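Local coordinates for protein UDP-N-acetylglucosamine 4,6-dehydratase (Vibrio fischeri, PDB 3PVZ) that binds NAD and probably acts as a lyase on a nucleotide sugar, dehydrating UDP-N-acetylglucosamine at its 4,6-positions, at residues G45-A50 with A198-V203; S120-V125 with L134-D139; F143-T148 with R180-F185; A169-V172 with G176-K179. All coordinates share one frame; numbering follows the deposited sequence.

Interaction 1 of 4, residues G45-A50 with A198-V203. With NAD (nicotinamide-adenine-dinucleotide), chain E; SCN (thiocyanate ion), chain G.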
# COMPACT_ATOMS: atom_id res chain seq x y z
N GLY A 45 -5.52 0.85 -6.40
CA GLY A 45 -5.55 2.11 -5.67
C GLY A 45 -6.89 2.77 -5.91
O GLY A 45 -7.74 2.23 -6.65
N SER A 46 -7.09 3.96 -5.35
CA SER A 46 -8.40 4.59 -5.42
C SER A 46 -8.78 4.98 -6.83
O SER A 46 -9.84 4.55 -7.30
CB SER A 46 -8.51 5.78 -4.47
OG SER A 46 -8.61 5.28 -3.13
N ILE A 47 -7.96 5.75 -7.55
CA ILE A 47 -8.30 6.01 -8.94
C ILE A 47 -8.12 4.73 -9.83
O ILE A 47 -8.96 4.43 -10.72
CB ILE A 47 -7.54 7.18 -9.50
CG1 ILE A 47 -7.83 8.45 -8.65
CG2 ILE A 47 -8.01 7.39 -10.94
CD1 ILE A 47 -6.84 9.67 -8.75
N GLY A 48 -7.10 3.93 -9.52
CA GLY A 48 -6.85 2.68 -10.24
C GLY A 48 -8.06 1.79 -10.31
O GLY A 48 -8.43 1.31 -11.35
N GLN A 49 -8.65 1.50 -9.18
CA GLN A 49 -9.82 0.65 -9.17
C GLN A 49 -10.93 1.27 -9.97
O GLN A 49 -11.65 0.58 -10.65
CB GLN A 49 -10.28 0.40 -7.76
CG GLN A 49 -9.31 -0.33 -6.89
CD GLN A 49 -10.01 -0.95 -5.62
OE1 GLN A 49 -11.21 -1.07 -5.61
NE2 GLN A 49 -9.23 -1.33 -4.61
N ALA A 50 -11.09 2.57 -9.87
CA ALA A 50 -12.24 3.19 -10.51
C ALA A 50 -12.11 3.05 -12.00
O ALA A 50 -13.10 2.75 -12.66
CB ALA A 50 -12.41 4.66 -10.12
N ALA A 198 -4.38 13.12 -16.94
CA ALA A 198 -5.47 13.81 -16.32
C ALA A 198 -5.00 14.61 -15.12
O ALA A 198 -4.04 14.27 -14.47
CB ALA A 198 -6.51 12.86 -15.92
N ARG A 199 -5.71 15.69 -14.83
CA ARG A 199 -5.50 16.45 -13.61
C ARG A 199 -6.81 16.43 -12.82
O ARG A 199 -7.88 16.78 -13.34
CB ARG A 199 -5.10 17.84 -13.99
CG ARG A 199 -4.95 18.78 -12.80
CD ARG A 199 -4.32 20.09 -13.29
NE ARG A 199 -2.87 19.93 -13.57
CZ ARG A 199 -2.22 20.53 -14.56
NH1 ARG A 199 -0.92 20.32 -14.72
NH2 ARG A 199 -2.86 21.32 -15.40
N PHE A 200 -6.72 15.99 -11.57
CA PHE A 200 -7.92 15.74 -10.76
C PHE A 200 -8.12 16.76 -9.63
O PHE A 200 -7.16 17.31 -9.12
CB PHE A 200 -7.85 14.37 -10.08
CG PHE A 200 -7.67 13.20 -11.02
CD1 PHE A 200 -8.74 12.52 -11.53
CD2 PHE A 200 -6.40 12.72 -11.29
CE1 PHE A 200 -8.56 11.39 -12.33
CE2 PHE A 200 -6.23 11.62 -12.11
CZ PHE A 200 -7.32 10.98 -12.64
N ALA A 201 -9.38 17.03 -9.31
CA ALA A 201 -9.83 17.58 -8.03
C ALA A 201 -9.61 16.54 -6.93
O ALA A 201 -9.17 15.43 -7.19
CB ALA A 201 -11.33 17.89 -8.13
N ASN A 202 -9.96 16.86 -5.70
CA ASN A 202 -9.94 15.83 -4.67
C ASN A 202 -10.94 14.72 -4.92
O ASN A 202 -12.12 14.99 -5.05
CB ASN A 202 -10.25 16.46 -3.32
CG ASN A 202 -9.12 17.27 -2.78
OD1 ASN A 202 -8.52 18.06 -3.50
ND2 ASN A 202 -8.84 17.10 -1.51
N VAL A 203 -10.47 13.47 -4.94
CA VAL A 203 -11.36 12.36 -5.18
C VAL A 203 -12.00 11.84 -3.87
O VAL A 203 -11.33 11.25 -3.04
CB VAL A 203 -10.65 11.22 -5.94
CG1 VAL A 203 -11.64 10.08 -6.22
CG2 VAL A 203 -10.06 11.74 -7.28
PA NAD E . -3.60 5.58 -4.07
O1A NAD E . -2.67 5.63 -2.91
O2A NAD E . -4.96 5.12 -3.63
O5B NAD E . -3.24 4.39 -5.06
C5B NAD E . -1.88 4.36 -5.54
C4B NAD E . -1.68 2.88 -5.91
O4B NAD E . -0.39 2.63 -6.44
C3B NAD E . -1.84 1.99 -4.64
O3B NAD E . -2.79 0.96 -4.85
C2B NAD E . -0.41 1.44 -4.43
O2B NAD E . -0.35 0.20 -3.73
C1B NAD E . 0.03 1.40 -5.91
N9A NAD E . 1.48 1.35 -6.01
C8A NAD E . 2.36 2.20 -5.47
N7A NAD E . 3.58 1.82 -5.72
C5A NAD E . 3.50 0.73 -6.53
C6A NAD E . 4.43 -0.12 -7.12
N6A NAD E . 5.76 0.20 -6.96
N1A NAD E . 4.03 -1.15 -7.85
C2A NAD E . 2.74 -1.42 -7.99
N3A NAD E . 1.83 -0.67 -7.43
C4A NAD E . 2.17 0.40 -6.72
O3 NAD E . -3.59 7.01 -4.81
PN NAD E . -4.88 7.47 -5.69
O1N NAD E . -5.80 8.34 -4.85
O2N NAD E . -5.64 6.45 -6.44
O5D NAD E . -4.15 8.59 -6.65
C5D NAD E . -3.46 7.98 -7.73
C4D NAD E . -2.76 9.06 -8.56
O4D NAD E . -3.65 10.20 -8.75
C3D NAD E . -1.54 9.61 -7.78
O3D NAD E . -0.50 10.12 -8.65
C2D NAD E . -2.13 10.85 -7.06
O2D NAD E . -1.12 11.82 -6.73
C1D NAD E . -3.08 11.39 -8.13
N1N NAD E . -4.11 12.28 -7.57
C2N NAD E . -4.95 11.79 -6.67
C3N NAD E . -5.95 12.57 -6.12
C7N NAD E . -6.87 12.05 -5.10
O7N NAD E . -7.67 12.86 -4.62
N7N NAD E . -6.85 10.78 -4.67
C4N NAD E . -6.07 13.92 -6.53
C5N NAD E . -5.18 14.39 -7.49
C6N NAD E . -4.19 13.55 -7.99
S SCN G . -12.86 13.52 -12.28
C SCN G . -11.86 14.70 -11.42
N SCN G . -11.17 15.50 -10.87
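I47 meets F200 and V203 in a buried apolar contact in the NAD pocket of a Rossmann fold, where the start of helix 46-56 faces the chain that follows strand 194-198. The glycines G45 and G48 belong to what appears to be the Rossmann-type GxGxxG sequence, with G45 at the N-cap position of the helix. From there two backbone amides take the cofactor's diphosphate: S46 N gives a hydrogen bond to NAD O2A at 3.0 Å, and I47 N one to NAD O2N at 2.7 Å, so each phosphate is held by one amide at the helix end, whose dipole would be expected to favour the negative charge.

The side chain of I47 points across to the other segment. Its CG1 lies anti to the carbonyl carbon (chi1 -58°), which carries CD1 over the aromatic ring. I47 CD1 sits 4.0 Å from the F200 ring centroid and only 11° off the ring normal, a CH-pi contact over one face. The same CD1 lies 4.1 Å from V203 CG2 and 3.2 Å from NAD O4D, so one methyl touches the nicotinamide ribose and both side chains. Near the plane of the F200 ring, at its edge, lies a thiocyanate ion, probably from the crystallisation liquor, whose nitrogen accepts a bond from A201 N. C244 of helix 237-250 touches both I47 and F200. At the far end of the cofactor, V203 N donates an almost straight bond, 175° at the hydrogen, to the carboxamide oxygen NAD O7N, 2.9 Å away.

Interaction 2 of 4, residues S120-V125 with L134-D139. With NAD (nicotinamide-adenine-dinucleotide), chain E.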
# COMPACT_ATOMS: atom_id res chain seq x y z
N SER A 120 -0.23 4.38 -10.40
CA SER A 120 0.58 4.03 -9.23
C SER A 120 1.38 5.27 -8.84
O SER A 120 1.73 6.07 -9.71
CB SER A 120 1.48 2.85 -9.53
OG SER A 120 2.62 3.26 -10.29
N ALA A 121 1.68 5.40 -7.56
CA ALA A 121 2.39 6.59 -7.00
C ALA A 121 2.63 6.43 -5.53
O ALA A 121 1.97 5.62 -4.88
CB ALA A 121 1.61 7.89 -7.18
N LEU A 122 3.57 7.23 -5.04
CA LEU A 122 3.58 7.69 -3.67
C LEU A 122 3.09 9.12 -3.72
O LEU A 122 3.62 9.91 -4.51
CB LEU A 122 4.99 7.68 -3.05
CG LEU A 122 5.25 6.48 -2.17
CD1 LEU A 122 5.51 5.27 -3.08
CD2 LEU A 122 6.42 6.76 -1.24
N LYS A 123 2.06 9.42 -2.92
CA LYS A 123 1.34 10.68 -3.06
C LYS A 123 1.29 11.55 -1.81
O LYS A 123 0.91 12.71 -1.93
CB LYS A 123 -0.11 10.45 -3.56
CG LYS A 123 -1.01 9.71 -2.55
CD LYS A 123 -2.49 9.84 -2.86
CE LYS A 123 -3.33 8.99 -1.88
NZ LYS A 123 -4.81 9.04 -2.25
N HIS A 124 1.66 11.03 -0.62
CA HIS A 124 1.57 11.79 0.63
C HIS A 124 2.71 12.75 0.79
O HIS A 124 3.88 12.38 0.73
CB HIS A 124 1.45 10.86 1.84
CG HIS A 124 0.10 10.23 1.93
ND1 HIS A 124 -0.97 10.85 2.52
CD2 HIS A 124 -0.37 9.07 1.40
CE1 HIS A 124 -2.05 10.10 2.38
NE2 HIS A 124 -1.71 9.01 1.71
N VAL A 125 2.36 14.02 0.96
CA VAL A 125 3.34 15.11 1.07
C VAL A 125 4.43 14.80 2.12
O VAL A 125 5.60 15.08 1.91
CB VAL A 125 2.59 16.45 1.36
CG1 VAL A 125 3.57 17.56 1.84
CG2 VAL A 125 1.82 16.87 0.14
N LEU A 134 11.75 9.49 0.45
CA LEU A 134 11.87 10.44 -0.66
C LEU A 134 12.48 9.78 -1.88
O LEU A 134 12.08 10.06 -2.99
CB LEU A 134 12.75 11.60 -0.21
CG LEU A 134 12.89 12.88 -1.03
CD1 LEU A 134 11.55 13.46 -1.46
CD2 LEU A 134 13.67 13.92 -0.23
N MSE A 135 13.48 8.94 -1.67
CA MSE A 135 14.11 8.23 -2.79
C MSE A 135 13.10 7.25 -3.36
O MSE A 135 13.01 7.13 -4.56
CB MSE A 135 15.36 7.47 -2.35
CG MSE A 135 16.06 6.68 -3.42
SE MSE A 135 16.68 7.79 -4.83
CE MSE A 135 18.45 8.20 -4.06
N ARG A 136 12.33 6.59 -2.51
CA ARG A 136 11.33 5.67 -3.02
C ARG A 136 10.29 6.38 -3.89
O ARG A 136 9.81 5.84 -4.85
CB ARG A 136 10.65 4.88 -1.88
CG ARG A 136 9.60 3.95 -2.43
CD ARG A 136 8.92 3.09 -1.40
NE ARG A 136 7.86 2.35 -2.06
CZ ARG A 136 6.64 2.13 -1.56
NH1 ARG A 136 6.28 2.59 -0.38
NH2 ARG A 136 5.75 1.50 -2.28
N MSE A 137 9.92 7.59 -3.50
CA MSE A 137 8.92 8.38 -4.19
C MSE A 137 9.46 8.75 -5.55
O MSE A 137 8.74 8.81 -6.51
CB MSE A 137 8.59 9.66 -3.34
CG MSE A 137 8.20 10.90 -4.12
SE MSE A 137 7.83 12.48 -3.02
CE MSE A 137 5.98 11.79 -2.71
N ILE A 138 10.75 9.02 -5.62
CA ILE A 138 11.39 9.31 -6.90
C ILE A 138 11.38 8.05 -7.78
O ILE A 138 11.15 8.16 -8.99
CB ILE A 138 12.84 9.79 -6.72
CG1 ILE A 138 12.87 11.21 -6.16
CG2 ILE A 138 13.58 9.76 -8.05
CD1 ILE A 138 14.22 11.54 -5.59
N ASP A 139 11.60 6.89 -7.18
CA ASP A 139 11.67 5.62 -7.93
C ASP A 139 10.31 5.26 -8.46
O ASP A 139 10.16 4.90 -9.66
CB ASP A 139 12.20 4.46 -7.07
CG ASP A 139 13.72 4.43 -7.00
OD1 ASP A 139 14.36 5.02 -7.89
OD2 ASP A 139 14.27 3.81 -6.04
PA NAD E . -3.60 5.58 -4.07
O1A NAD E . -2.67 5.63 -2.91
O2A NAD E . -4.96 5.12 -3.63
O5B NAD E . -3.24 4.39 -5.06
C5B NAD E . -1.88 4.36 -5.54
C4B NAD E . -1.68 2.88 -5.91
O4B NAD E . -0.39 2.63 -6.44
C3B NAD E . -1.84 1.99 -4.64
O3B NAD E . -2.79 0.96 -4.85
C2B NAD E . -0.41 1.44 -4.43
O2B NAD E . -0.35 0.20 -3.73
C1B NAD E . 0.03 1.40 -5.91
N9A NAD E . 1.48 1.35 -6.01
C8A NAD E . 2.36 2.20 -5.47
N7A NAD E . 3.58 1.82 -5.72
C5A NAD E . 3.50 0.73 -6.53
C6A NAD E . 4.43 -0.12 -7.12
N6A NAD E . 5.76 0.20 -6.96
N1A NAD E . 4.03 -1.15 -7.85
C2A NAD E . 2.74 -1.42 -7.99
N3A NAD E . 1.83 -0.67 -7.43
C4A NAD E . 2.17 0.40 -6.72
O3 NAD E . -3.59 7.01 -4.81
PN NAD E . -4.88 7.47 -5.69
O1N NAD E . -5.80 8.34 -4.85
O2N NAD E . -5.64 6.45 -6.44
O5D NAD E . -4.15 8.59 -6.65
C5D NAD E . -3.46 7.98 -7.73
C4D NAD E . -2.76 9.06 -8.56
O4D NAD E . -3.65 10.20 -8.75
C3D NAD E . -1.54 9.61 -7.78
O3D NAD E . -0.50 10.12 -8.65
C2D NAD E . -2.13 10.85 -7.06
O2D NAD E . -1.12 11.82 -6.73
C1D NAD E . -3.08 11.39 -8.13
N1N NAD E . -4.11 12.28 -7.57
C2N NAD E . -4.95 11.79 -6.67
C3N NAD E . -5.95 12.57 -6.12
C7N NAD E . -6.87 12.05 -5.10
O7N NAD E . -7.67 12.86 -4.62
N7N NAD E . -6.85 10.78 -4.67
C4N NAD E . -6.07 13.92 -6.53
C5N NAD E . -5.18 14.39 -7.49
C6N NAD E . -4.19 13.55 -7.99
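One face of the R136 guanidinium is covered by the CD1 methyl of L122, which stands 3.6 Å above the plane and over its centre, while N7A of the NAD adenine approaches the group obliquely. Between these two residues the closest atoms are L122 CD1 and R136 CZ, 3.7 Å apart. With CG anti to the backbone N (chi1 179°), R136 runs out fully extended as far as NE, and its side chain crosses that of L122 at about a right angle. Its NH1 is gripped by two carbonyl oxygens of the second subunit, those of A95 and I68, which fixes the flat group under the methyl.

Nearer the backbone, L122 CB packs on M137 CB (selenomethionine) at 4.1 Å. The M137 chain then bends at its last torsion (chi3 -82°), bringing CE to 3.5 Å from L122 O. On the cofactor side of the loop, K123 NZ donates to NAD O1N at 2.9 Å and also to D207 O, and A121 CB lies against NAD O3D.

The loop thus runs from strand 115-118 past the dinucleotide and folds back on helix 131-154, whose other side is covered by helices 351-367 and 372-382.

Interaction 3 of 4, residues F143-T148 with R180-F185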
# COMPACT_ATOMS: atom_id res chain seq x y z
N PHE A 143 11.10 7.03 -12.07
CA PHE A 143 11.78 5.94 -12.77
C PHE A 143 10.92 4.76 -13.18
O PHE A 143 11.10 4.24 -14.27
CB PHE A 143 13.03 5.52 -12.01
CG PHE A 143 14.09 6.60 -12.00
CD1 PHE A 143 14.68 7.03 -13.19
CD2 PHE A 143 14.43 7.24 -10.83
CE1 PHE A 143 15.59 8.05 -13.18
CE2 PHE A 143 15.37 8.25 -10.82
CZ PHE A 143 15.93 8.65 -11.98
N ASN A 144 9.96 4.37 -12.37
CA ASN A 144 9.02 3.31 -12.73
C ASN A 144 8.17 3.77 -13.90
O ASN A 144 7.77 2.97 -14.77
CB ASN A 144 8.08 2.97 -11.58
CG ASN A 144 8.76 2.13 -10.48
OD1 ASN A 144 9.95 1.82 -10.55
ND2 ASN A 144 7.99 1.79 -9.45
N THR A 145 7.84 5.04 -13.90
CA THR A 145 6.99 5.57 -14.95
C THR A 145 7.75 5.54 -16.26
O THR A 145 7.25 4.98 -17.24
CB THR A 145 6.55 6.99 -14.62
OG1 THR A 145 5.95 7.02 -13.33
CG2 THR A 145 5.56 7.51 -15.65
N ASP A 146 8.98 6.07 -16.26
CA ASP A 146 9.83 6.10 -17.46
C ASP A 146 10.06 4.67 -17.98
O ASP A 146 9.86 4.43 -19.16
CB ASP A 146 11.18 6.79 -17.16
CG ASP A 146 11.95 7.11 -18.39
OD1 ASP A 146 11.44 7.84 -19.27
OD2 ASP A 146 13.07 6.63 -18.51
N LYS A 147 10.42 3.72 -17.11
CA LYS A 147 10.62 2.33 -17.52
C LYS A 147 9.36 1.68 -18.13
O LYS A 147 9.45 1.02 -19.14
CB LYS A 147 11.14 1.46 -16.35
CG LYS A 147 11.36 -0.04 -16.75
CD LYS A 147 11.66 -0.90 -15.57
CE LYS A 147 10.41 -1.18 -14.72
NZ LYS A 147 10.82 -2.13 -13.59
N THR A 148 8.21 1.83 -17.50
CA THR A 148 6.98 1.16 -17.99
C THR A 148 6.55 1.83 -19.33
O THR A 148 5.98 1.22 -20.20
CB THR A 148 5.87 1.24 -16.99
OG1 THR A 148 5.68 2.61 -16.60
CG2 THR A 148 6.13 0.33 -15.67
N ARG A 180 6.56 16.89 -11.26
CA ARG A 180 7.02 17.84 -12.28
C ARG A 180 8.23 17.29 -13.03
O ARG A 180 8.37 17.49 -14.23
CB ARG A 180 7.37 19.19 -11.66
CG ARG A 180 7.93 20.18 -12.65
CD ARG A 180 6.92 20.57 -13.75
NE ARG A 180 7.61 21.39 -14.73
CZ ARG A 180 8.07 20.98 -15.91
NH1 ARG A 180 7.85 19.73 -16.34
NH2 ARG A 180 8.70 21.85 -16.69
N ILE A 181 9.11 16.60 -12.31
CA ILE A 181 10.27 15.98 -12.95
C ILE A 181 9.78 14.82 -13.83
O ILE A 181 10.25 14.65 -14.96
CB ILE A 181 11.35 15.52 -11.92
CG1 ILE A 181 11.97 16.73 -11.24
CG2 ILE A 181 12.42 14.67 -12.60
CD1 ILE A 181 12.45 16.46 -9.84
N MSE A 182 8.82 14.07 -13.34
CA MSE A 182 8.23 12.99 -14.13
C MSE A 182 7.73 13.46 -15.50
O MSE A 182 7.96 12.78 -16.50
CB MSE A 182 7.05 12.38 -13.40
CG MSE A 182 6.42 11.21 -14.17
SE MSE A 182 4.50 11.23 -13.93
CE MSE A 182 4.50 10.58 -12.23
N GLU A 183 7.01 14.58 -15.51
CA GLU A 183 6.48 15.22 -16.73
C GLU A 183 7.60 15.50 -17.76
O GLU A 183 7.39 15.36 -18.97
CB GLU A 183 5.79 16.53 -16.36
CG GLU A 183 5.15 17.28 -17.53
CD GLU A 183 4.48 18.61 -17.14
OE1 GLU A 183 4.95 19.30 -16.20
OE2 GLU A 183 3.48 18.98 -17.80
N MSE A 184 8.76 15.87 -17.29
CA MSE A 184 9.92 16.06 -18.20
C MSE A 184 10.26 14.73 -18.90
O MSE A 184 10.43 14.68 -20.13
CB MSE A 184 11.13 16.54 -17.43
CG MSE A 184 10.97 17.89 -16.78
SE MSE A 184 12.53 18.36 -15.70
CE MSE A 184 11.91 20.03 -14.95
N PHE A 185 10.33 13.66 -18.12
CA PHE A 185 10.61 12.33 -18.67
C PHE A 185 9.51 11.91 -19.62
O PHE A 185 9.79 11.27 -20.62
CB PHE A 185 10.81 11.26 -17.56
CG PHE A 185 12.17 11.30 -16.92
CD1 PHE A 185 13.22 10.58 -17.45
CD2 PHE A 185 12.41 12.14 -15.84
CE1 PHE A 185 14.49 10.65 -16.89
CE2 PHE A 185 13.66 12.24 -15.27
CZ PHE A 185 14.72 11.47 -15.78
O HOH W 1 12.00 9.89 -20.71
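F143 and F185 meet as an offset edge-to-face pair between two neighbouring helices of the Rossmann fold, 131-154 and 174-189, the helical parts of successive beta-alpha-beta crossovers in the parallel part of the sheet. The two segments run nearly parallel, at 18°, with their axes 9.6 Å apart. The edge of F143 is turned toward the face of F185, with centroids 6.0 Å apart and planes at 66°; the nearest atoms are F143 CE1 and F185 CZ, 4.4 Å apart. F357 of helix 351-367 in turn lies against the F143 ring.

One turn on, D146 crosses F185 at about a right angle. Its CG is anti to the backbone N (chi1 -168°), which lays D146 OD1 at the edge of the F185 ring, near its plane and 3.7 Å from F185 CD1. The carboxylate also forms a salt bridge with K189. Deeper toward the sheet, the T145 side chain crosses that of selenomethionine M182: T145 CG2 packs on M182 CG at 4.1 Å, and T145 OG1, hydrogen-bonded to N141 O, lies 4.0 Å from M182 CE. No direct hydrogen bond joins the segments; a single water donates to both D146 OD1 and F185 O, at 2.6 Å each.

Interaction 4 of 4, residues A169-V172 with G176-K179. With NAD (nicotinamide-adenine-dinucleotide), chain E.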
# COMPACT_ATOMS: atom_id res chain seq x y z
N ALA A 169 0.46 25.49 -11.41
CA ALA A 169 1.43 26.37 -10.73
C ALA A 169 2.66 25.61 -10.33
O ALA A 169 2.59 24.41 -10.18
CB ALA A 169 0.81 26.99 -9.48
N ASN A 170 3.77 26.31 -10.16
CA ASN A 170 4.98 25.73 -9.61
C ASN A 170 4.76 24.88 -8.38
O ASN A 170 3.88 25.16 -7.57
CB ASN A 170 6.00 26.82 -9.27
CG ASN A 170 6.94 27.08 -10.41
OD1 ASN A 170 6.50 27.25 -11.56
ND2 ASN A 170 8.26 27.08 -10.13
N PRO A 171 5.54 23.80 -8.26
CA PRO A 171 5.40 22.96 -7.08
C PRO A 171 5.96 23.67 -5.89
O PRO A 171 6.84 24.52 -6.03
CB PRO A 171 6.23 21.72 -7.41
CG PRO A 171 7.28 22.21 -8.35
CD PRO A 171 6.58 23.29 -9.18
N VAL A 172 5.44 23.32 -4.72
CA VAL A 172 5.83 23.94 -3.47
C VAL A 172 6.44 22.90 -2.50
O VAL A 172 7.10 23.27 -1.53
CB VAL A 172 4.60 24.69 -2.83
CG1 VAL A 172 4.26 25.95 -3.66
CG2 VAL A 172 3.35 23.77 -2.71
N GLY A 176 5.20 17.37 -5.51
CA GLY A 176 4.87 18.08 -6.71
C GLY A 176 6.09 18.23 -7.57
O GLY A 176 5.98 18.15 -8.79
N ALA A 177 7.25 18.46 -6.97
CA ALA A 177 8.48 18.49 -7.76
C ALA A 177 8.72 17.12 -8.44
O ALA A 177 9.12 17.07 -9.62
CB ALA A 177 9.64 18.88 -6.92
N SER A 178 8.42 16.03 -7.74
CA SER A 178 8.67 14.70 -8.31
C SER A 178 7.76 14.50 -9.50
O SER A 178 8.23 14.04 -10.54
CB SER A 178 8.57 13.54 -7.30
OG SER A 178 7.24 13.21 -7.03
N LYS A 179 6.48 14.86 -9.37
CA LYS A 179 5.54 14.78 -10.50
C LYS A 179 5.97 15.76 -11.62
O LYS A 179 5.76 15.50 -12.80
CB LYS A 179 4.09 15.05 -10.08
CG LYS A 179 3.49 14.17 -8.93
CD LYS A 179 2.97 12.82 -9.44
CE LYS A 179 2.07 12.11 -8.38
NZ LYS A 179 0.69 12.65 -8.33
PA NAD E . -3.60 5.58 -4.07
O1A NAD E . -2.67 5.63 -2.91
O2A NAD E . -4.96 5.12 -3.63
O5B NAD E . -3.24 4.39 -5.06
C5B NAD E . -1.88 4.36 -5.54
C4B NAD E . -1.68 2.88 -5.91
O4B NAD E . -0.39 2.63 -6.44
C3B NAD E . -1.84 1.99 -4.64
O3B NAD E . -2.79 0.96 -4.85
C2B NAD E . -0.41 1.44 -4.43
O2B NAD E . -0.35 0.20 -3.73
C1B NAD E . 0.03 1.40 -5.91
N9A NAD E . 1.48 1.35 -6.01
C8A NAD E . 2.36 2.20 -5.47
N7A NAD E . 3.58 1.82 -5.72
C5A NAD E . 3.50 0.73 -6.53
C6A NAD E . 4.43 -0.12 -7.12
N6A NAD E . 5.76 0.20 -6.96
N1A NAD E . 4.03 -1.15 -7.85
C2A NAD E . 2.74 -1.42 -7.99
N3A NAD E . 1.83 -0.67 -7.43
C4A NAD E . 2.17 0.40 -6.72
O3 NAD E . -3.59 7.01 -4.81
PN NAD E . -4.88 7.47 -5.69
O1N NAD E . -5.80 8.34 -4.85
O2N NAD E . -5.64 6.45 -6.44
O5D NAD E . -4.15 8.59 -6.65
C5D NAD E . -3.46 7.98 -7.73
C4D NAD E . -2.76 9.06 -8.56
O4D NAD E . -3.65 10.20 -8.75
C3D NAD E . -1.54 9.61 -7.78
O3D NAD E . -0.50 10.12 -8.65
C2D NAD E . -2.13 10.85 -7.06
O2D NAD E . -1.12 11.82 -6.73
C1D NAD E . -3.08 11.39 -8.13
N1N NAD E . -4.11 12.28 -7.57
C2N NAD E . -4.95 11.79 -6.67
C3N NAD E . -5.95 12.57 -6.12
C7N NAD E . -6.87 12.05 -5.10
O7N NAD E . -7.67 12.86 -4.62
N7N NAD E . -6.85 10.78 -4.67
C4N NAD E . -6.07 13.92 -6.53
C5N NAD E . -5.18 14.39 -7.49
C6N NAD E . -4.19 13.55 -7.99
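P171 lays its ring against G176 and A177, in the first turn of helix 174-189. Along that ring, P171 CB makes the closest approach: it lies 3.4 Å from A177 N and 3.5 Å from G176 C, pressed on the peptide unit that joins the two residues. G176 has no side chain, and the proline reaches the helix backbone itself. P171 CG, the tip of the ring, lies about as far from A177 CA as from A177 N, 4.0 Å, and 4.3 Å from A177 CB. F386, the last modelled residue, touches P171 and A177 alike, so the end of the chain meets loop and helix together.

The loop that carries P171 follows strand 159-163 and turns straight back onto the helix it leads into. N173 OD1 accepts a hydrogen bond from G176 N, and S178 OG is bonded to M175 O and to N141 ND2 of helix 131-154.

Further along, K179 reaches the cofactor through a bent chain (chi2 -83°, chi4 79°) that puts K179 NZ 2.6 Å from NAD O2D and 2.8 Å from NAD O3D, the two hydroxyls of the nicotinamide ribose. A lysine holding this ribose is a hallmark of short-chain dehydrogenases, and its spacing from M175 is that of their YxxxK motif, with methionine in place of tyrosine. The chemistry is therefore divided: P171 meets the helix without a hydrogen bond, by van der Waals contact of its ring with a peptide unit and a methyl, whereas the polar end of K179 is directed at NAD.

In the fold
From the N terminus, helix 46-56 opens interaction 1, the longest loop, which closes only at 198-203 and encloses the other three. Within it, interaction 2 closes first, folding the loop after strand 115-118 onto helix 131-154. The same helix then opens interaction 3, and probable backbone hydrogen bonds, such as N144 N to D139 O, run from one contact to the next. Interaction 4 is nested inside the loop of interaction 3, and both end on helix 174-189; none of the loops cross. Interactions 2 and 4 touch through M137 and S178. Interactions 1, 2 and 4 bind NAD through hydrogen bonds; interaction 3 joins two helices, with N144 also touching the cofactor.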